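PlaB phospholipase (Legionella pneumophila, PDB 6ZTI) probably hydrolyses phospholipids as an alpha/beta hydrolase of a bacterial pathogen, its activity being controlled by NAD(H)-mediated tetramerization. Local coordinates at residues H125-A130 / I289-C294; V190-L195 / Q254-G259; R346-R351 / M454-L459; G352-D357 / L385-K390. All coordinates share one frame; numbering follows the deposited sequence. Where two conformers were deposited one is given.

Interaction 1: residues H125-A130 / I289-C294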
loop_
_atom_site.group_PDB
_atom_site.type_symbol
_atom_site.label_atom_id
_atom_site.label_comp_id
_atom_site.label_asym_id
_atom_site.label_seq_id
_atom_site.Cartn_x
_atom_site.Cartn_y
_atom_site.Cartn_z
ATOM N N HIS B 125 40.434 -20.771 -4.662
ATOM C CA HIS B 125 39.370 -21.760 -4.598
ATOM C C HIS B 125 38.135 -21.120 -3.986
ATOM O O HIS B 125 38.230 -20.375 -3.005
ATOM C CB HIS B 125 39.759 -22.988 -3.750
ATOM C CG HIS B 125 40.939 -23.756 -4.273
ATOM N ND1 HIS B 125 42.221 -23.254 -4.265
ATOM C CD2 HIS B 125 41.029 -25.003 -4.793
ATOM C CE1 HIS B 125 43.050 -24.151 -4.769
ATOM N NE2 HIS B 125 42.351 -25.224 -5.094
ATOM N N LEU B 126 36.984 -21.414 -4.571
ATOM C CA LEU B 126 35.688 -20.999 -4.040
ATOM C C LEU B 126 34.860 -22.261 -3.861
ATOM O O LEU B 126 34.467 -22.898 -4.843
ATOM C CB LEU B 126 34.995 -19.997 -4.958
ATOM C CG LEU B 126 33.572 -19.603 -4.543
ATOM C CD1 LEU B 126 33.544 -19.131 -3.093
ATOM C CD2 LEU B 126 33.014 -18.530 -5.460
ATOM N N ILE B 127 34.628 -22.631 -2.605
ATOM C CA ILE B 127 33.881 -23.825 -2.243
ATOM C C ILE B 127 32.602 -23.346 -1.571
ATOM O O ILE B 127 32.624 -22.915 -0.416
ATOM C CB ILE B 127 34.690 -24.750 -1.328
ATOM C CG1 ILE B 127 36.027 -25.098 -1.986
ATOM C CG2 ILE B 127 33.881 -26.014 -1.011
ATOM C CD1 ILE B 127 36.998 -25.841 -1.078
ATOM N N MET B 128 31.492 -23.412 -2.300
ATOM C CA MET B 128 30.195 -22.936 -1.834
ATOM C C MET B 128 29.376 -24.110 -1.328
ATOM O O MET B 128 29.125 -25.054 -2.080
ATOM C CB MET B 128 29.449 -22.232 -2.967
ATOM C CG MET B 128 30.012 -20.864 -3.323
ATOM S SD MET B 128 29.279 -20.256 -4.846
ATOM C CE MET B 128 30.227 -21.193 -6.041
ATOM N N LEU B 129 28.956 -24.045 -0.061
ATOM C CA LEU B 129 28.116 -25.060 0.558
ATOM C C LEU B 129 26.678 -24.554 0.615
ATOM O O LEU B 129 26.400 -23.507 1.217
ATOM C CB LEU B 129 28.614 -25.404 1.963
ATOM C CG LEU B 129 30.108 -25.708 2.129
ATOM C CD1 LEU B 129 30.505 -25.943 3.595
ATOM C CD2 LEU B 129 30.504 -26.920 1.294
ATOM N N ALA B 130 25.767 -25.300 -0.015
ATOM C CA ALA B 130 24.349 -24.957 -0.115
ATOM C C ALA B 130 24.148 -23.464 -0.357
ATOM O O ALA B 130 23.368 -22.825 0.360
ATOM C CB ALA B 130 23.604 -25.382 1.147
ATOM N N ILE B 289 35.118 -34.622 3.592
ATOM C CA ILE B 289 35.876 -35.428 2.643
ATOM C C ILE B 289 35.954 -34.739 1.292
ATOM O O ILE B 289 37.007 -34.733 0.646
ATOM C CB ILE B 289 35.254 -36.834 2.525
ATOM C CG1 ILE B 289 35.536 -37.660 3.797
ATOM C CG2 ILE B 289 35.793 -37.555 1.280
ATOM C CD1 ILE B 289 34.563 -38.802 4.007
ATOM N N TRP B 290 34.848 -34.154 0.833
ATOM C CA TRP B 290 34.871 -33.563 -0.498
ATOM C C TRP B 290 35.455 -32.158 -0.496
ATOM O O TRP B 290 36.001 -31.732 -1.519
ATOM C CB TRP B 290 33.466 -33.583 -1.104
ATOM C CG TRP B 290 33.134 -34.961 -1.555
ATOM C CD1 TRP B 290 32.306 -35.850 -0.940
ATOM C CD2 TRP B 290 33.679 -35.640 -2.690
ATOM N NE1 TRP B 290 32.281 -37.034 -1.637
ATOM C CE2 TRP B 290 33.121 -36.931 -2.713
ATOM C CE3 TRP B 290 34.577 -35.274 -3.695
ATOM C CZ2 TRP B 290 33.423 -37.856 -3.708
ATOM C CZ3 TRP B 290 34.888 -36.195 -4.673
ATOM C CH2 TRP B 290 34.307 -37.473 -4.676
ATOM N N ILE B 291 35.380 -31.437 0.630
ATOM C CA ILE B 291 36.096 -30.166 0.730
ATOM C C ILE B 291 37.593 -30.389 0.576
ATOM O O ILE B 291 38.282 -29.616 -0.102
ATOM C CB ILE B 291 35.775 -29.455 2.060
ATOM C CG1 ILE B 291 34.425 -28.764 1.958
ATOM C CG2 ILE B 291 36.863 -28.437 2.405
ATOM C CD1 ILE B 291 33.925 -28.147 3.233
ATOM N N LEU B 292 38.122 -31.438 1.211
ATOM C CA LEU B 292 39.559 -31.706 1.145
ATOM C C LEU B 292 39.995 -31.997 -0.284
ATOM O O LEU B 292 41.055 -31.536 -0.729
ATOM C CB LEU B 292 39.912 -32.877 2.068
ATOM C CG LEU B 292 41.387 -33.214 2.287
ATOM C CD1 LEU B 292 42.160 -32.006 2.795
ATOM C CD2 LEU B 292 41.511 -34.368 3.271
ATOM N N ARG B 293 39.177 -32.744 -1.025
ATOM C CA ARG B 293 39.461 -32.994 -2.433
ATOM C C ARG B 293 39.472 -31.691 -3.225
ATOM O O ARG B 293 40.375 -31.449 -4.036
ATOM C CB ARG B 293 38.416 -33.955 -3.006
ATOM C CG ARG B 293 38.579 -35.404 -2.601
ATOM C CD ARG B 293 39.846 -36.026 -3.188
ATOM N NE ARG B 293 39.963 -35.831 -4.635
ATOM C CZ ARG B 293 39.412 -36.621 -5.556
ATOM N NH1 ARG B 293 38.686 -37.675 -5.198
ATOM N NH2 ARG B 293 39.586 -36.351 -6.844
ATOM N N CYS B 294 38.463 -30.840 -3.005
ATOM C CA CYS B 294 38.361 -29.580 -3.742
ATOM C C CYS B 294 39.574 -28.699 -3.477
ATOM O O CYS B 294 40.170 -28.144 -4.409
ATOM C CB CYS B 294 37.064 -28.849 -3.362
ATOM S SG CYS B 294 35.507 -29.676 -3.900
#

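Interaction 2: residues V190-L195 / Q254-G259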
loop_
_atom_site.group_PDB
_atom_site.type_symbol
_atom_site.label_atom_id
_atom_site.label_comp_id
_atom_site.label_asym_id
_atom_site.label_seq_id
_atom_site.Cartn_x
_atom_site.Cartn_y
_atom_site.Cartn_z
ATOM N N VAL B 190 41.003 -20.001 -11.072
ATOM C CA VAL B 190 40.122 -19.989 -9.916
ATOM C C VAL B 190 39.266 -21.237 -10.012
ATOM O O VAL B 190 38.547 -21.435 -11.001
ATOM C CB VAL B 190 39.262 -18.720 -9.855
ATOM C CG1 VAL B 190 38.226 -18.820 -8.731
ATOM C CG2 VAL B 190 40.146 -17.476 -9.674
ATOM N N TYR B 191 39.362 -22.079 -8.999
ATOM C CA TYR B 191 38.685 -23.369 -8.974
ATOM C C TYR B 191 37.468 -23.225 -8.078
ATOM O O TYR B 191 37.599 -23.064 -6.861
ATOM C CB TYR B 191 39.638 -24.467 -8.506
ATOM C CG TYR B 191 40.779 -24.629 -9.480
ATOM C CD1 TYR B 191 40.549 -25.076 -10.777
ATOM C CD2 TYR B 191 42.084 -24.306 -9.120
ATOM C CE1 TYR B 191 41.602 -25.205 -11.696
ATOM C CE2 TYR B 191 43.107 -24.427 -10.006
ATOM C CZ TYR B 191 42.875 -24.875 -11.295
ATOM O OH TYR B 191 43.925 -24.998 -12.178
ATOM N N SER B 192 36.288 -23.243 -8.698
ATOM C CA SER B 192 35.020 -23.003 -8.035
ATOM C C SER B 192 34.198 -24.284 -7.943
ATOM O O SER B 192 34.173 -25.090 -8.881
ATOM C CB SER B 192 34.243 -21.936 -8.803
ATOM O OG SER B 192 33.101 -21.555 -8.071
ATOM N N PHE B 193 33.508 -24.467 -6.815
ATOM C CA PHE B 193 32.740 -25.682 -6.566
ATOM C C PHE B 193 31.462 -25.348 -5.811
ATOM O O PHE B 193 31.444 -24.458 -4.953
ATOM C CB PHE B 193 33.525 -26.711 -5.724
ATOM C CG PHE B 193 34.964 -26.855 -6.112
ATOM C CD1 PHE B 193 35.889 -25.874 -5.780
ATOM C CD2 PHE B 193 35.407 -27.989 -6.776
ATOM C CE1 PHE B 193 37.213 -26.010 -6.132
ATOM C CE2 PHE B 193 36.744 -28.134 -7.121
ATOM C CZ PHE B 193 37.645 -27.143 -6.800
ATOM N N VAL B 194 30.400 -26.097 -6.104
ATOM C CA VAL B 194 29.160 -26.044 -5.340
ATOM C C VAL B 194 28.899 -27.421 -4.756
ATOM O O VAL B 194 28.893 -28.423 -5.480
ATOM C CB VAL B 194 27.971 -25.587 -6.196
ATOM C CG1 VAL B 194 26.660 -25.800 -5.424
ATOM C CG2 VAL B 194 28.165 -24.105 -6.603
ATOM N N LEU B 195 28.733 -27.480 -3.449
ATOM C CA LEU B 195 28.295 -28.696 -2.791
ATOM C C LEU B 195 27.008 -28.403 -2.045
ATOM O O LEU B 195 26.872 -27.352 -1.422
ATOM C CB LEU B 195 29.366 -29.213 -1.831
ATOM C CG LEU B 195 30.749 -29.506 -2.423
ATOM C CD1 LEU B 195 31.753 -29.843 -1.316
ATOM C CD2 LEU B 195 30.702 -30.640 -3.404
ATOM N N GLN B 254 30.027 -21.321 -17.903
ATOM C CA GLN B 254 31.037 -22.346 -18.049
ATOM C C GLN B 254 30.779 -23.453 -17.035
ATOM O O GLN B 254 30.161 -23.216 -15.998
ATOM C CB GLN B 254 32.427 -21.754 -17.849
ATOM C CG GLN B 254 32.813 -20.759 -18.925
ATOM C CD GLN B 254 32.895 -21.404 -20.291
ATOM O OE1 GLN B 254 32.185 -21.018 -21.225
ATOM N NE2 GLN B 254 33.762 -22.397 -20.412
ATOM N N PRO B 255 31.227 -24.671 -17.317
ATOM C CA PRO B 255 31.013 -25.767 -16.368
ATOM C C PRO B 255 31.612 -25.451 -15.007
ATOM O O PRO B 255 32.744 -24.971 -14.897
ATOM C CB PRO B 255 31.733 -26.953 -17.026
ATOM C CG PRO B 255 31.833 -26.603 -18.473
ATOM C CD PRO B 255 31.977 -25.112 -18.510
ATOM N N MET B 256 30.854 -25.756 -13.960
ATOM C CA MET B 256 31.354 -25.680 -12.596
ATOM C C MET B 256 31.061 -26.985 -11.870
ATOM O O MET B 256 29.973 -27.556 -12.011
ATOM C CB MET B 256 30.717 -24.507 -11.829
ATOM C CG MET B 256 31.332 -24.277 -10.445
ATOM S SD MET B 256 30.735 -22.816 -9.532
ATOM C CE MET B 256 31.269 -21.496 -10.629
ATOM N N ALA B 257 32.036 -27.443 -11.088
ATOM C CA ALA B 257 31.851 -28.623 -10.257
ATOM C C ALA B 257 30.582 -28.495 -9.423
ATOM O O ALA B 257 30.286 -27.434 -8.869
ATOM C CB ALA B 257 33.067 -28.808 -9.341
ATOM N N PHE B 258 29.824 -29.584 -9.347
ATOM C CA PHE B 258 28.526 -29.572 -8.685
ATOM C C PHE B 258 28.260 -30.950 -8.118
ATOM O O PHE B 258 28.225 -31.933 -8.861
ATOM C CB PHE B 258 27.410 -29.165 -9.659
ATOM C CG PHE B 258 26.032 -29.226 -9.062
ATOM C CD1 PHE B 258 25.656 -28.335 -8.081
ATOM C CD2 PHE B 258 25.114 -30.183 -9.479
ATOM C CE1 PHE B 258 24.405 -28.389 -7.521
ATOM C CE2 PHE B 258 23.870 -30.236 -8.931
ATOM C CZ PHE B 258 23.510 -29.334 -7.944
ATOM N N GLY B 259 28.045 -31.013 -6.815
ATOM C CA GLY B 259 27.762 -32.270 -6.156
ATOM C C GLY B 259 26.617 -32.123 -5.185
ATOM O O GLY B 259 26.551 -31.153 -4.430
#

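Interaction 3: residues R346-R351 / M454-L459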
loop_
_atom_site.group_PDB
_atom_site.type_symbol
_atom_site.label_atom_id
_atom_site.label_comp_id
_atom_site.label_asym_id
_atom_site.label_seq_id
_atom_site.Cartn_x
_atom_site.Cartn_y
_atom_site.Cartn_z
ATOM N N ARG B 346 11.561 -13.369 -16.661
ATOM C CA ARG B 346 11.664 -11.921 -16.674
ATOM C C ARG B 346 10.908 -11.426 -17.891
ATOM O O ARG B 346 11.296 -11.726 -19.025
ATOM C CB ARG B 346 13.117 -11.480 -16.730
ATOM C CG ARG B 346 13.278 -9.996 -16.602
ATOM C CD ARG B 346 14.671 -9.567 -16.976
ATOM N NE ARG B 346 14.908 -8.179 -16.610
ATOM C CZ ARG B 346 15.855 -7.426 -17.149
ATOM N NH1 ARG B 346 16.657 -7.931 -18.082
ATOM N NH2 ARG B 346 16.005 -6.175 -16.744
ATOM N N LEU B 347 9.839 -10.679 -17.654
ATOM C CA LEU B 347 8.959 -10.181 -18.704
ATOM C C LEU B 347 9.164 -8.687 -18.895
ATOM O O LEU B 347 8.860 -7.893 -17.997
ATOM C CB LEU B 347 7.503 -10.467 -18.348
ATOM C CG LEU B 347 6.588 -11.168 -19.347
ATOM C CD1 LEU B 347 6.953 -10.840 -20.791
ATOM C CD2 LEU B 347 6.607 -12.669 -19.088
ATOM N N ILE B 348 9.619 -8.299 -20.085
ATOM C CA ILE B 348 9.893 -6.912 -20.416
ATOM C C ILE B 348 9.328 -6.615 -21.800
ATOM O O ILE B 348 8.809 -7.500 -22.489
ATOM C CB ILE B 348 11.402 -6.594 -20.372
ATOM C CG1 ILE B 348 12.166 -7.581 -21.252
ATOM C CG2 ILE B 348 11.922 -6.676 -18.932
ATOM C CD1 ILE B 348 13.634 -7.224 -21.442
ATOM N N ASP B 349 9.417 -5.346 -22.197
ATOM C CA ASP B 349 9.091 -4.928 -23.551
ATOM C C ASP B 349 10.261 -4.150 -24.113
ATOM O O ASP B 349 11.255 -3.897 -23.426
ATOM C CB ASP B 349 7.786 -4.127 -23.621
ATOM C CG ASP B 349 7.898 -2.694 -23.089
ATOM O OD1 ASP B 349 9.009 -2.129 -22.936
ATOM O OD2 ASP B 349 6.815 -2.122 -22.830
ATOM N N ASP B 350 10.141 -3.783 -25.379
ATOM C CA ASP B 350 11.237 -3.175 -26.120
ATOM C C ASP B 350 11.407 -1.690 -25.839
ATOM O O ASP B 350 12.248 -1.057 -26.485
ATOM C CB ASP B 350 11.045 -3.389 -27.621
ATOM C CG ASP B 350 9.727 -2.832 -28.141
ATOM O OD1 ASP B 350 8.749 -2.738 -27.374
ATOM O OD2 ASP B 350 9.669 -2.515 -29.345
ATOM N N ARG B 351 10.652 -1.128 -24.894
ATOM C CA ARG B 351 10.771 0.280 -24.533
ATOM C C ARG B 351 11.272 0.464 -23.109
ATOM O O ARG B 351 11.232 1.582 -22.588
ATOM C CB ARG B 351 9.426 0.998 -24.709
ATOM C CG ARG B 351 8.771 0.777 -26.060
ATOM C CD ARG B 351 9.669 1.249 -27.188
ATOM N NE ARG B 351 9.882 2.695 -27.165
ATOM C CZ ARG B 351 10.934 3.313 -27.701
ATOM N NH1 ARG B 351 11.901 2.618 -28.293
ATOM N NH2 ARG B 351 11.026 4.633 -27.630
ATOM N N MET B 454 17.177 -19.067 -16.571
ATOM C CA MET B 454 16.647 -17.710 -16.620
ATOM C C MET B 454 16.063 -17.458 -18.003
ATOM O O MET B 454 16.720 -17.698 -19.013
ATOM C CB MET B 454 17.745 -16.701 -16.302
ATOM C CG MET B 454 18.406 -16.954 -14.927
ATOM S SD MET B 454 20.029 -16.200 -14.788
ATOM C CE MET B 454 19.606 -14.479 -14.862
ATOM N N VAL B 455 14.818 -17.008 -18.046
ATOM C CA VAL B 455 14.086 -16.839 -19.295
ATOM C C VAL B 455 13.670 -15.380 -19.372
ATOM O O VAL B 455 12.777 -14.941 -18.642
ATOM C CB VAL B 455 12.870 -17.769 -19.386
ATOM C CG1 VAL B 455 12.170 -17.618 -20.749
ATOM C CG2 VAL B 455 13.280 -19.231 -19.163
ATOM N N GLU B 456 14.311 -14.629 -20.251
ATOM C CA GLU B 456 13.950 -13.236 -20.468
ATOM C C GLU B 456 13.082 -13.159 -21.716
ATOM O O GLU B 456 13.542 -13.481 -22.812
ATOM C CB GLU B 456 15.189 -12.357 -20.619
ATOM C CG GLU B 456 14.860 -10.895 -20.842
ATOM C CD GLU B 456 16.098 -10.033 -20.980
ATOM O OE1 GLU B 456 16.695 -9.678 -19.945
ATOM O OE2 GLU B 456 16.478 -9.721 -22.128
ATOM N N ILE B 457 11.836 -12.731 -21.556
ATOM C CA ILE B 457 10.916 -12.599 -22.683
ATOM C C ILE B 457 10.673 -11.112 -22.922
ATOM O O ILE B 457 10.177 -10.406 -22.034
ATOM C CB ILE B 457 9.603 -13.355 -22.435
ATOM C CG1 ILE B 457 9.873 -14.856 -22.234
ATOM C CG2 ILE B 457 8.650 -13.125 -23.606
ATOM C CD1 ILE B 457 8.819 -15.560 -21.506
ATOM N N MET B 458 11.045 -10.631 -24.107
ATOM C CA MET B 458 10.843 -9.238 -24.496
ATOM C C MET B 458 9.759 -9.167 -25.571
ATOM O O MET B 458 9.959 -9.646 -26.695
ATOM C CB MET B 458 12.138 -8.618 -25.012
ATOM C CG MET B 458 11.997 -7.121 -25.324
ATOM S SD MET B 458 13.305 -6.442 -26.349
ATOM C CE MET B 458 14.582 -6.167 -25.130
ATOM N N LEU B 459 8.633 -8.537 -25.237
ATOM C CA LEU B 459 7.535 -8.319 -26.171
ATOM C C LEU B 459 7.657 -6.961 -26.848
ATOM O O LEU B 459 8.255 -6.028 -26.307
ATOM C CB LEU B 459 6.190 -8.397 -25.442
ATOM C CG LEU B 459 5.875 -9.670 -24.654
ATOM C CD1 LEU B 459 4.461 -9.638 -24.161
ATOM C CD2 LEU B 459 6.095 -10.894 -25.514
#

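Interaction 4: residues G352-D357 / L385-K390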
loop_
_atom_site.group_PDB
_atom_site.type_symbol
_atom_site.label_atom_id
_atom_site.label_comp_id
_atom_site.label_asym_id
_atom_site.label_seq_id
_atom_site.Cartn_x
_atom_site.Cartn_y
_atom_site.Cartn_z
ATOM N N GLY B 352 11.725 -0.602 -22.464
ATOM C CA GLY B 352 12.311 -0.506 -21.146
ATOM C C GLY B 352 11.379 -0.797 -19.994
ATOM O O GLY B 352 11.757 -0.559 -18.842
ATOM N N ASN B 353 10.189 -1.314 -20.254
ATOM C CA ASN B 353 9.229 -1.583 -19.197
ATOM C C ASN B 353 9.305 -3.031 -18.759
ATOM O O ASN B 353 9.492 -3.930 -19.580
ATOM C CB ASN B 353 7.811 -1.268 -19.667
ATOM C CG ASN B 353 7.632 0.184 -20.004
ATOM O OD1 ASN B 353 7.763 1.041 -19.127
ATOM N ND2 ASN B 353 7.330 0.483 -21.277
ATOM N N HIS B 354 9.179 -3.251 -17.454
ATOM C CA HIS B 354 8.822 -4.563 -16.955
ATOM C C HIS B 354 7.312 -4.713 -17.056
ATOM O O HIS B 354 6.560 -3.770 -16.795
ATOM C CB HIS B 354 9.300 -4.750 -15.519
ATOM C CG HIS B 354 10.764 -5.045 -15.415
ATOM N ND1 HIS B 354 11.260 -6.329 -15.315
ATOM C CD2 HIS B 354 11.842 -4.224 -15.419
ATOM C CE1 HIS B 354 12.580 -6.285 -15.253
ATOM N NE2 HIS B 354 12.958 -5.020 -15.310
ATOM N N LEU B 355 6.874 -5.891 -17.480
ATOM C CA LEU B 355 5.457 -6.174 -17.624
ATOM C C LEU B 355 4.927 -6.732 -16.313
ATOM O O LEU B 355 5.501 -7.675 -15.760
ATOM C CB LEU B 355 5.230 -7.155 -18.770
ATOM C CG LEU B 355 5.793 -6.679 -20.112
ATOM C CD1 LEU B 355 5.207 -7.512 -21.251
ATOM C CD2 LEU B 355 5.520 -5.196 -20.334
ATOM N N ILE B 356 3.843 -6.134 -15.816
ATOM C CA ILE B 356 3.231 -6.543 -14.556
ATOM C C ILE B 356 1.861 -7.184 -14.738
ATOM O O ILE B 356 1.302 -7.686 -13.750
ATOM C CB ILE B 356 3.115 -5.355 -13.576
ATOM C CG1 ILE B 356 2.280 -4.227 -14.189
ATOM C CG2 ILE B 356 4.477 -4.821 -13.231
ATOM C CD1 ILE B 356 1.584 -3.370 -13.155
ATOM N N ASP B 357 1.285 -7.152 -15.941
ATOM C CA ASP B 357 -0.058 -7.684 -16.197
ATOM C C ASP B 357 0.018 -8.699 -17.337
ATOM O O ASP B 357 0.009 -8.317 -18.513
ATOM C CB ASP B 357 -1.029 -6.570 -16.546
ATOM C CG ASP B 357 -1.071 -5.475 -15.495
ATOM O OD1 ASP B 357 -1.265 -5.793 -14.300
ATOM O OD2 ASP B 357 -0.907 -4.292 -15.872
ATOM N N LEU B 385 7.849 -9.666 -5.009
ATOM C CA LEU B 385 7.030 -8.580 -4.487
ATOM C C LEU B 385 7.544 -7.206 -4.883
ATOM O O LEU B 385 6.764 -6.247 -4.882
ATOM C CB LEU B 385 6.954 -8.672 -2.959
ATOM C CG LEU B 385 6.382 -9.975 -2.393
ATOM C CD1 LEU B 385 6.306 -9.899 -0.860
ATOM C CD2 LEU B 385 5.018 -10.276 -2.973
ATOM N N ASN B 386 8.828 -7.080 -5.209
ATOM C CA ASN B 386 9.373 -5.799 -5.642
ATOM C C ASN B 386 9.255 -5.589 -7.148
ATOM O O ASN B 386 9.156 -4.444 -7.599
ATOM C CB ASN B 386 10.835 -5.692 -5.203
ATOM C CG ASN B 386 10.985 -5.579 -3.691
ATOM O OD1 ASN B 386 10.318 -4.765 -3.052
ATOM N ND2 ASN B 386 11.865 -6.393 -3.117
ATOM N N ASN B 387 9.249 -6.664 -7.937
ATOM C CA ASN B 387 9.148 -6.581 -9.392
ATOM C C ASN B 387 8.168 -7.656 -9.844
ATOM O O ASN B 387 8.523 -8.837 -9.882
ATOM C CB ASN B 387 10.517 -6.771 -10.049
ATOM C CG ASN B 387 10.479 -6.592 -11.547
ATOM O OD1 ASN B 387 9.407 -6.599 -12.164
ATOM N ND2 ASN B 387 11.652 -6.437 -12.148
ATOM N N ARG B 388 6.952 -7.260 -10.232
ATOM C CA ARG B 388 5.937 -8.238 -10.608
ATOM C C ARG B 388 6.176 -8.854 -11.977
ATOM O O ARG B 388 5.469 -9.799 -12.345
ATOM C CB ARG B 388 4.560 -7.593 -10.562
ATOM C CG ARG B 388 4.150 -7.191 -9.157
ATOM C CD ARG B 388 2.884 -6.362 -9.172
ATOM N NE ARG B 388 3.174 -4.932 -9.252
ATOM C CZ ARG B 388 2.258 -3.993 -9.453
ATOM N NH1 ARG B 388 0.984 -4.325 -9.611
ATOM N NH2 ARG B 388 2.620 -2.721 -9.504
ATOM N N GLY B 389 7.140 -8.355 -12.732
ATOM C CA GLY B 389 7.557 -9.028 -13.939
ATOM C C GLY B 389 8.508 -10.175 -13.691
ATOM O O GLY B 389 9.113 -10.685 -14.633
ATOM N N LYS B 390 8.708 -10.566 -12.436
ATOM C CA LYS B 390 9.618 -11.649 -12.095
ATOM C C LYS B 390 8.816 -12.774 -11.459
ATOM O O LYS B 390 8.214 -12.593 -10.395
ATOM C CB LYS B 390 10.732 -11.164 -11.170
ATOM C CG LYS B 390 11.532 -10.007 -11.749
ATOM C CD LYS B 390 12.213 -10.316 -13.077
ATOM C CE LYS B 390 13.302 -11.335 -12.935
ATOM N NZ LYS B 390 14.444 -10.844 -12.115
#

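Interaction 1: residues H125-A130 / I289-C294
I127 and I291 carry this contact, their side chains crossing obliquely where strand 123-129 faces helix 286-296. The strand and helix segments run nearly antiparallel, at 161°, with their axes 9.9 Å apart. I127 divides its work between two branches: the methyl CG2 lies 4.1 Å from CG1 of I291, while CD1 rests 3.8 Å from CB of C294. With CG1 beside the backbone N and CG2 anti to it (chi1 -55°), the two arms touch residues three apart, on one side of the helix. L129 meets the tip of I291 at about a right angle, both of its methyls touching CD1 of I291. The small C294 lets I127 come close to the helix; its CB touches CD1 of I127 from the side, and its side chain also packs on F193 of the next strand. At the start of the strand segment H125 brings CD2 to 3.3 Å from the carbonyl O of C294, approached obliquely to the ring; its NE2 is hydrogen-bonded to the carbonyl O of V297. Across the two segments no hydrogen bond forms, so helix and sheet are held here by buried apolar packing, with the polar imidazole satisfied beyond the helix segment.

Interaction 2: residues V190-L195 / Q254-G259
M256 lies against S192 and V194 just before strand 257-261 settles beside strand 191-197. Its CB points toward the neighbouring strand, and CG comes 3.3 Å from the carbonyl O of S192. SD then lies 4.1 Å from CG2 of V194, whose side chain crosses it at about a right angle, and also meets OG of S192. A bend at the last torsion (chi3 -63°) places CE against the same serine, 3.5 Å from its CB. The slim serine leaves room for this flexible thioether, although its OG is buried there with no partner in the model. Beyond M256 the backbones pair in parallel: V194 N donates to A257 O at 3.1 Å, and G259 N to V194 O at 3.0 Å. CG1 of V194 touches the F258 ring at its edge, in plane, 3.8 Å from CD1. On the other face the small A257 packs CB against CD2 of F193; a CB on G259 would be tight against CD2 of L195, so glycine leaves that methyl its place. Y303 of helix 300-320 bonds to both S192 O and A257 N. Parallel neighbours covered by helices are typical of the central sheet of an alpha/beta hydrolase.

Interaction 3: residues R346-R351 / M454-L459
R346 and E456 form a salt bridge across paired strands, NH1 of R346 lying 2.6 Å from OE1 of E456. The side chains run side by side, pointing the same way, yet their flat ends are turned 54° apart: OE1 is met from above the carboxylate plane, and the N-H...O angle is a bent 133°. Both chains leave with CG anti to the backbone N (chi1 -174° in R346), and the arginine stays extended as far as NE. K234 adds a long, weak ion pair to OE2 of E456; with two cationic groups near it, the carboxylate would be expected to favour its charged form.

Beneath the bridge, strands 340-349 and 452-463 of the mixed sheet pair in parallel. R346 donates its N to V455 O and accepts from I457 N, both at 2.8 Å; I348 N then meets I457 O at 2.9 Å, and I348 O receives L459 N. D350 N gives only a weak bond to L459 O as the strand ends. OD1 of D349 accepts from R351 N in an Asx turn, and its OD2 is hydrogen-bonded to the hydroxyl of Y431.

I348 crosses E456 obliquely, CD1 lying 3.8 Å from CD of E456, and its CG2 sits 4.0 Å above one face of the R346 guanidinium, offset toward the rim. On the opposite face CD1 of L347 touches CG2 of I457 at 4.0 Å; the L347 side chain is about 4 Å from that of L360, an NAD-binding residue. The sheet thus presents two chemistries: a largely apolar side, ending in D349, and a side where aliphatic groups flank an ion pair.

Interaction 4: residues G352-D357 / L385-K390
The amide of N387 stands almost upright on the imidazole of H354, with ring and amide planes 79° apart. ND2 of N387 sits over one face of the ring, 3.1 Å above its plane and offset toward the rim, where it is 3.2 Å from both ND1 and CE1 of H354. The amide is held by other groups: ND2 donates to D171, and OD1 accepts from G389 N at 2.9 Å in an Asx turn, within a type I turn from N387 to K390. An asparagine suits this place because one short, flat group supplies both a donor and an acceptor. G389 brings CA to 3.1 Å from L355 O, a closeness that leaves no room for a CB, which would clash with that oxygen. At the outer edge I356 lays CD1 over one face of the R388 guanidinium, 3.5 Å above the plane, while CG2 of I356 is 3.8 Å from CB of R388; this packing holds for one of two deposited conformers and is less certain. No clear hydrogen bond or salt bridge links the segments, so the loops meet by flat polar groups and an aliphatic side chain, with N387 fixed by G389 and D171.

The four contacts fall into two regions on opposite sides of the chain's centre. Interactions 1 and 2 are buried and share the parallel hydrolase sheet, in which strands 123-129 and 191-197 are neighbours. One adds a helix by apolar packing, the other a strand by backbone bonds. Interactions 3 and 4 lie in the mixed-sheet region, where strand 340-349 pairs with 452-463 and continues into the loop of interaction 4; the contacts join through L347, whose backbone bonds to L355 and G389. Polar groups become more prominent there: interaction 3 combines a buried sheet with a salt bridge, whereas partly buried interaction 4 relies on turns, its R388 side chain about 7 Å from bound thio-NAD.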